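Local structure of putative xylanase (Bacteroides fragilis, 2P1G) at residues L34-D39 with V47-A52. The protein is of unknown function, belongs to an N-acetylmuramoyl-L-alanine amidase-like family and may hydrolyse glycosyl bonds. Numbering follows the deposited sequence.
Sequences LIINCD and VEYALA
Tyr49 of helix 43-54 reaches across to Cys38 and Asn37, where the loop that precedes this helix in the amidase-like chain folds back on it, and the contact combines a sulfur-aromatic interaction with a side-chain-to-backbone hydrogen bond. Cys38 SG sits over one face of the phenol, 3.9 Å from the ring centroid and displaced a little toward the rim at CG. With SG anti to its own carbonyl carbon (chi1 -66°), the sulfur is carried over the ring. At the far end of the ring, the backbone N of Asn37 donates to Tyr49 OH over 3.0 Å, in a nearly straight bond (166°). A water 3.1 Å from Tyr49 OH donates to Asn37 O and so ties the hydroxyl to a second backbone atom of the same residue. Ile36 adds a looser apolar touch, its CG2 4.5 Å from Tyr49 CE1. Further out, Phe16 and Leu72 also pack on Tyr49. Arg76 of helix 65-76 ties both sides together: it forms a salt bridge with Glu48, hydrogen-bonds Ile35 O and makes a weak hydrogen bond to Tyr49 OH. An Asx turn bends the loop at Asn37: the side-chain amide, its ND2 hydrogen-bonded to Glu40, turns its OD1 to accept a bent bond from Asp39 N at 3.2 Å, with the donor tilted 22° from the carbonyl plane.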
loop_
_atom_site.group_PDB
_atom_site.type_symbol
_atom_site.label_atom_id
_atom_site.label_comp_id
_atom_site.label_asym_id
_atom_site.label_seq_id
_atom_site.Cartn_x
_atom_site.Cartn_y
_atom_site.Cartn_z
ATOM N N LEU A 34 7.815 9.904 13.328
ATOM C CA LEU A 34 7.463 10.173 11.942
ATOM C C LEU A 34 8.703 10.528 11.109
ATOM O O LEU A 34 9.434 11.474 11.432
ATOM C CB LEU A 34 6.421 11.291 11.865
ATOM C CG LEU A 34 5.790 11.562 10.490
ATOM C CD1 LEU A 34 4.941 10.351 10.011
ATOM C CD2 LEU A 34 4.960 12.794 10.555
ATOM N N ILE A 35 8.940 9.745 10.061
ATOM C CA ILE A 35 10.008 10.035 9.102
ATOM C C ILE A 35 9.426 10.453 7.758
ATOM O O ILE A 35 8.625 9.717 7.180
ATOM C CB ILE A 35 10.933 8.809 8.897
ATOM C CG1 ILE A 35 11.721 8.523 10.182
ATOM C CG2 ILE A 35 11.891 9.031 7.688
ATOM C CD1 ILE A 35 12.656 7.330 10.059
ATOM N N ILE A 36 9.835 11.624 7.267
ATOM C CA ILE A 36 9.436 12.084 5.934
ATOM C C ILE A 36 10.667 12.017 5.046
ATOM O O ILE A 36 11.595 12.822 5.189
ATOM C CB ILE A 36 8.850 13.508 5.953
ATOM C CG1 ILE A 36 7.648 13.565 6.914
ATOM C CG2 ILE A 36 8.474 13.962 4.541
ATOM C CD1 ILE A 36 7.128 14.989 7.178
ATOM N N ASN A 37 10.678 11.050 4.132
ATOM C CA ASN A 37 11.792 10.910 3.201
ATOM C C ASN A 37 11.233 10.743 1.804
ATOM O O ASN A 37 11.003 9.623 1.366
ATOM C CB ASN A 37 12.688 9.718 3.589
ATOM C CG ASN A 37 13.934 9.622 2.724
ATOM O OD1 ASN A 37 14.065 10.343 1.726
ATOM N ND2 ASN A 37 14.862 8.742 3.106
ATOM N N CYS A 38 10.999 11.867 1.133
ATOM C CA CYS A 38 10.404 11.869 -0.202
ATOM C C CYS A 38 11.442 11.691 -1.308
ATOM O O CYS A 38 11.090 11.614 -2.487
ATOM C CB CYS A 38 9.596 13.150 -0.411
ATOM S SG CYS A 38 8.126 13.284 0.648
ATOM N N ASP A 39 12.711 11.607 -0.910
ATOM C CA ASP A 39 13.842 11.455 -1.827
ATOM C C ASP A 39 14.172 10.006 -2.191
ATOM O O ASP A 39 14.836 9.764 -3.200
ATOM C CB ASP A 39 15.093 12.092 -1.209
ATOM C CG ASP A 39 14.895 13.567 -0.878
ATOM O OD1 ASP A 39 14.241 14.288 -1.675
ATOM O OD2 ASP A 39 15.402 14.000 0.179
ATOM N N VAL A 47 3.079 5.653 -2.077
ATOM C CA VAL A 47 1.639 5.873 -2.054
ATOM C C VAL A 47 1.215 6.725 -0.858
ATOM O O VAL A 47 0.364 7.609 -1.005
ATOM C CB VAL A 47 0.887 4.539 -2.142
ATOM C CG1 VAL A 47 -0.599 4.711 -1.888
ATOM C CG2 VAL A 47 1.151 3.897 -3.503
ATOM N N GLU A 48 1.850 6.511 0.299
ATOM C CA GLU A 48 1.494 7.290 1.491
ATOM C C GLU A 48 1.783 8.759 1.267
ATOM O O GLU A 48 0.955 9.595 1.636
ATOM C CB GLU A 48 2.259 6.829 2.729
ATOM C CG GLU A 48 1.903 5.424 3.222
ATOM C CD GLU A 48 2.733 5.034 4.444
ATOM O OE1 GLU A 48 3.951 5.375 4.513
ATOM O OE2 GLU A 48 2.168 4.362 5.306
ATOM N N TYR A 49 2.957 9.075 0.694
ATOM C CA TYR A 49 3.289 10.495 0.459
ATOM C C TYR A 49 2.310 11.109 -0.526
ATOM O O TYR A 49 1.795 12.191 -0.289
ATOM C CB TYR A 49 4.732 10.717 -0.028
ATOM C CG TYR A 49 5.790 10.228 0.946
ATOM C CD1 TYR A 49 5.704 10.529 2.314
ATOM C CD2 TYR A 49 6.889 9.500 0.494
ATOM C CE1 TYR A 49 6.652 10.073 3.208
ATOM C CE2 TYR A 49 7.866 9.024 1.397
ATOM C CZ TYR A 49 7.731 9.331 2.751
ATOM O OH TYR A 49 8.666 8.884 3.664
ATOM N N ALA A 50 2.070 10.410 -1.641
ATOM C CA ALA A 50 1.124 10.863 -2.657
ATOM C C ALA A 50 -0.260 11.152 -2.049
ATOM O O ALA A 50 -0.847 12.229 -2.276
ATOM C CB ALA A 50 1.012 9.811 -3.765
ATOM N N LEU A 51 -0.756 10.205 -1.264
ATOM C CA LEU A 51 -2.045 10.346 -0.590
ATOM C C LEU A 51 -2.042 11.509 0.385
ATOM O O LEU A 51 -2.992 12.306 0.408
ATOM C CB LEU A 51 -2.432 9.050 0.138
ATOM C CG LEU A 51 -3.805 8.999 0.825
ATOM C CD1 LEU A 51 -4.931 9.455 -0.098
ATOM C CD2 LEU A 51 -4.074 7.572 1.332
ATOM N N ALA A 52 -0.993 11.597 1.202
ATOM C CA ALA A 52 -0.944 12.633 2.221
ATOM C C ALA A 52 -0.936 14.027 1.593
ATOM O O ALA A 52 -1.528 14.963 2.153
ATOM C CB ALA A 52 0.265 12.437 3.155
HETATM O O HOH W 1 10.347 6.702 2.236
#